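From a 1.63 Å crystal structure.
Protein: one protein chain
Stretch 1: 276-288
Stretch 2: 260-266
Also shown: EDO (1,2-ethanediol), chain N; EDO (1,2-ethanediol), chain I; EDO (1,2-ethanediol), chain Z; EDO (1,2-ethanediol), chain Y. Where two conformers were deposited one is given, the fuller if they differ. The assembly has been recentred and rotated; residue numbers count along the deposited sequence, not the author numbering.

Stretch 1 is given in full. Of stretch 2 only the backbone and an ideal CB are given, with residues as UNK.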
# COMPACT_ATOMS: atom_id res chain seq x y z
N VAL A 276 -12.00 -12.06 -12.08
CA VAL A 276 -11.42 -12.95 -13.12
C VAL A 276 -9.89 -12.98 -12.96
O VAL A 276 -9.30 -12.00 -12.49
CB VAL A 276 -11.80 -12.50 -14.56
CG1 VAL A 276 -13.33 -12.46 -14.75
CG2 VAL A 276 -11.17 -11.15 -14.93
N ALA A 277 -9.28 -14.11 -13.30
CA ALA A 277 -7.85 -14.18 -13.50
C ALA A 277 -7.63 -14.01 -15.01
O ALA A 277 -8.28 -14.70 -15.83
CB ALA A 277 -7.28 -15.52 -13.00
N ASN A 278 -6.77 -13.07 -15.39
CA ASN A 278 -6.56 -12.76 -16.80
C ASN A 278 -5.44 -13.62 -17.36
O ASN A 278 -4.26 -13.34 -17.13
CB ASN A 278 -6.25 -11.27 -16.98
CG ASN A 278 -6.21 -10.85 -18.44
OD1 ASN A 278 -5.85 -11.65 -19.33
ND2 ASN A 278 -6.57 -9.61 -18.70
N SER A 279 -5.82 -14.66 -18.11
CA SER A 279 -4.83 -15.63 -18.60
C SER A 279 -3.84 -15.07 -19.64
O SER A 279 -2.84 -15.72 -19.94
CB SER A 279 -5.56 -16.86 -19.18
OG SER A 279 -6.25 -16.52 -20.37
N LYS A 280 -4.12 -13.88 -20.17
CA LYS A 280 -3.26 -13.25 -21.19
C LYS A 280 -2.27 -12.26 -20.62
O LYS A 280 -1.42 -11.75 -21.35
CB LYS A 280 -4.13 -12.52 -22.23
CG LYS A 280 -5.21 -13.38 -22.90
CD LYS A 280 -4.63 -14.57 -23.60
CE LYS A 280 -5.71 -15.33 -24.39
NZ LYS A 280 -5.20 -16.66 -24.80
N VAL A 281 -2.37 -11.96 -19.33
CA VAL A 281 -1.53 -10.95 -18.72
C VAL A 281 -0.82 -11.53 -17.47
O VAL A 281 -1.44 -11.78 -16.44
CB VAL A 281 -2.34 -9.72 -18.31
CG1 VAL A 281 -1.41 -8.64 -17.78
CG2 VAL A 281 -3.15 -9.17 -19.49
N ARG A 282 0.49 -11.69 -17.59
CA ARG A 282 1.30 -12.18 -16.49
C ARG A 282 1.41 -11.15 -15.38
O ARG A 282 1.48 -9.94 -15.63
CB ARG A 282 2.71 -12.57 -16.96
CG ARG A 282 2.75 -13.90 -17.72
CD ARG A 282 3.84 -14.79 -17.15
NE ARG A 282 4.28 -15.83 -18.10
CZ ARG A 282 5.44 -16.48 -18.03
NH1 ARG A 282 6.33 -16.21 -17.07
NH2 ARG A 282 5.73 -17.40 -18.95
N ALA A 283 1.44 -11.66 -14.16
CA ALA A 283 1.66 -10.85 -12.97
C ALA A 283 3.13 -10.49 -12.87
O ALA A 283 4.02 -11.16 -13.48
CB ALA A 283 1.17 -11.61 -11.72
N PHE A 284 3.40 -9.44 -12.11
CA PHE A 284 4.74 -8.92 -11.91
C PHE A 284 5.52 -9.96 -11.09
O PHE A 284 5.00 -10.51 -10.11
CB PHE A 284 4.68 -7.58 -11.16
CG PHE A 284 5.90 -6.75 -11.33
CD1 PHE A 284 6.22 -6.28 -12.58
CD2 PHE A 284 6.69 -6.40 -10.26
CE1 PHE A 284 7.33 -5.52 -12.78
CE2 PHE A 284 7.81 -5.61 -10.46
CZ PHE A 284 8.12 -5.18 -11.72
N PRO A 285 6.77 -10.26 -11.50
CA PRO A 285 7.49 -11.37 -10.83
C PRO A 285 8.17 -10.98 -9.52
O PRO A 285 8.60 -11.86 -8.76
CB PRO A 285 8.51 -11.77 -11.86
CG PRO A 285 8.78 -10.50 -12.65
CD PRO A 285 7.44 -9.87 -12.76
N VAL A 286 8.28 -9.69 -9.26
CA VAL A 286 8.84 -9.18 -8.00
C VAL A 286 7.71 -8.97 -7.01
O VAL A 286 7.03 -7.93 -7.00
CB VAL A 286 9.63 -7.87 -8.21
CG1 VAL A 286 10.29 -7.43 -6.89
CG2 VAL A 286 10.66 -8.05 -9.32
N THR A 287 7.51 -9.98 -6.16
CA THR A 287 6.35 -10.02 -5.28
C THR A 287 6.44 -9.02 -4.14
O THR A 287 5.43 -8.63 -3.58
CB THR A 287 6.09 -11.47 -4.73
OG1 THR A 287 7.18 -11.88 -3.92
CG2 THR A 287 5.90 -12.48 -5.89
N SER A 288 7.66 -8.60 -3.80
CA SER A 288 7.84 -7.59 -2.75
C SER A 288 7.99 -6.16 -3.29
O SER A 288 8.58 -5.31 -2.64
CB SER A 288 9.05 -7.96 -1.92
OG SER A 288 10.21 -8.00 -2.73
N UNK A 260 5.02 -20.35 -4.16
CA UNK A 260 5.34 -19.59 -5.37
C UNK A 260 4.71 -18.22 -5.37
O UNK A 260 4.51 -17.59 -4.30
CB UNK A 260 4.89 -20.36 -6.61
N UNK A 261 4.36 -17.74 -6.56
CA UNK A 261 3.81 -16.40 -6.70
C UNK A 261 2.57 -16.41 -7.57
O UNK A 261 2.30 -17.39 -8.32
CB UNK A 261 4.86 -15.45 -7.28
N UNK A 262 1.83 -15.32 -7.51
CA UNK A 262 0.76 -15.08 -8.44
C UNK A 262 1.33 -15.05 -9.84
O UNK A 262 2.34 -14.38 -10.11
CB UNK A 262 0.02 -13.78 -8.11
N UNK A 263 0.71 -15.82 -10.73
CA UNK A 263 1.24 -15.98 -12.07
C UNK A 263 0.64 -15.05 -13.11
O UNK A 263 1.34 -14.61 -14.03
CB UNK A 263 1.03 -17.43 -12.52
N UNK A 264 -0.67 -14.82 -13.01
CA UNK A 264 -1.41 -13.94 -13.92
C UNK A 264 -2.25 -12.98 -13.12
O UNK A 264 -2.67 -13.30 -12.02
CB UNK A 264 -2.29 -14.74 -14.88
N UNK A 265 -2.48 -11.79 -13.65
CA UNK A 265 -3.15 -10.76 -12.88
C UNK A 265 -4.60 -11.14 -12.59
O UNK A 265 -5.23 -11.90 -13.33
CB UNK A 265 -3.09 -9.42 -13.62
N UNK A 266 -5.12 -10.58 -11.50
CA UNK A 266 -6.51 -10.72 -11.13
C UNK A 266 -7.20 -9.36 -11.27
O UNK A 266 -6.61 -8.31 -10.98
CB UNK A 266 -6.64 -11.26 -9.71
C1 EDO N . 10.71 -12.27 -4.83
O1 EDO N . 9.52 -12.32 -5.60
C2 EDO N . 11.27 -10.87 -4.91
O2 EDO N . 10.31 -9.99 -4.33
C1 EDO I . 7.24 -10.94 -0.22
O1 EDO I . 7.62 -11.39 -1.53
C2 EDO I . 5.73 -10.79 -0.15
O2 EDO I . 5.23 -9.72 -1.02
C1 EDO Z . -10.78 -17.45 -12.43
O1 EDO Z . -9.75 -18.35 -11.97
C2 EDO Z . -10.74 -17.41 -13.95
O2 EDO Z . -11.04 -16.08 -14.39
C1 EDO Y . 2.67 -10.32 -20.31
O1 EDO Y . 1.63 -9.57 -19.71
C2 EDO Y . 3.98 -9.76 -19.82
O2 EDO Y . 5.06 -10.30 -20.58

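Position 260 lies beyond the reach of stretch 1. Its ideal CB has nothing of that stretch within 5.5 Å, so the contact leaves the choice open, although phi/psi of -109/-148° is an unusual pair that glycine adopts readily. The residue is Gly-260.

At position 261 CA-to-CB points toward stretch 1, and the ideal CB sits a tight 3.4 Å from CG2 of Thr-287. Beyond it lie the ring of Pro-285 and that residue's carbonyl O, so a long side chain, apolar along its length or ending in a donor, would suit. Arg-261 has chi1 p and then runs extended. Pro-285 CB covers one face of the guanidinium, 3.4 Å from Arg-261 NH1, and a water accepts from Arg-261 NH1 (3.0 Å) while donating to Pro-285 O (2.7 Å).

The CB of 262 points sideways, 4.4 Å from the CB of Ala-283. That methyl offers a small apolar surface on which any of several aliphatic residues could rest. In Leu-262, CG packs 4.0 Å from Ala-283 CB, and a water donates to both Leu-262 O and Phe-284 O.

At 263 the ideal CB points away into space free of stretch 1, so many residues would fit; the backbone does the work. The residue is Gly-263, whose O accepts from Ala-283 N at 3.0 Å.

Position 264 begins the strand and pairs with Arg-282. Its CB points sideways, 3.3 Å from Asn-278 O and 3.5 Å from Val-281 O, beside the type I turn from Asn-278 to Val-281. Both carbonyls already accept backbone hydrogen bonds, Asn-278 O from Val-281 N and Val-281 O from the N of 265, so the turn asks mainly for a side chain that can lie along it, and an aromatic or a medium-sized polar or apolar residue would serve. His-264, chi1 m, does so: its CD2 lies 3.3 Å from Ser-279 O, and its NE2 is 3.9 Å from Arg-282 CG. Although His-264 NE2 is 3.4 Å from Ser-279 O, the angle is too poor for a hydrogen bond.

At 265 the backbone bonds on both sides of the turn: its N donates to Val-281 O (3.0 Å), and its O accepts from Asn-278 N (2.8 Å). The sideways CB has Val-281, Ala-283 and the CB of Asn-278 nearby, surroundings suited to a branched or long aliphatic residue. Ile-265 places CD1 3.8 Å from Val-281 CG1, CG1 3.8 Å from Asn-278 CB and CG2 4.4 Å from Ala-283 CB.

Position 266 forms an antiparallel, non-hydrogen-bonded pair with Ala-277, their side chains on the same face. The small alanine leaves room for a larger apolar partner. Leu-266 brings CD2 to 3.6 Å from Ala-277 CB.

Stretch 2 (260-266) GRLGHIL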
# COMPACT_ATOMS: atom_id res chain seq x y z
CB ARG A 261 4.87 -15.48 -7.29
CG ARG A 261 5.27 -15.81 -8.75
CD ARG A 261 6.39 -14.93 -9.25
NE ARG A 261 6.65 -15.27 -10.65
CZ ARG A 261 7.83 -15.22 -11.26
NH1 ARG A 261 8.91 -14.86 -10.61
NH2 ARG A 261 7.91 -15.55 -12.54
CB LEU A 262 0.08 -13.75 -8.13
CG LEU A 262 -1.11 -13.35 -8.99
CD1 LEU A 262 -2.33 -14.27 -8.72
CD2 LEU A 262 -1.51 -11.87 -8.75
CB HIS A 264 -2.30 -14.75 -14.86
CG HIS A 264 -1.52 -15.48 -15.90
ND1 HIS A 264 -0.92 -16.69 -15.64
CD2 HIS A 264 -1.18 -15.13 -17.17
CE1 HIS A 264 -0.26 -17.08 -16.73
NE2 HIS A 264 -0.40 -16.15 -17.67
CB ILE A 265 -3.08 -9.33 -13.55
CG1 ILE A 265 -3.94 -9.25 -14.80
CG2 ILE A 265 -1.61 -8.95 -13.89
CD1 ILE A 265 -4.17 -7.83 -15.29
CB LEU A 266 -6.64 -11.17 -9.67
CG LEU A 266 -5.87 -12.41 -9.23
CD1 LEU A 266 -6.11 -12.71 -7.76
CD2 LEU A 266 -6.18 -13.66 -10.11
O HOH W 1 9.27 -14.24 -7.71
O HOH W 2 3.37 -12.09 -8.59
O HOH W 3 4.48 -13.83 -13.39
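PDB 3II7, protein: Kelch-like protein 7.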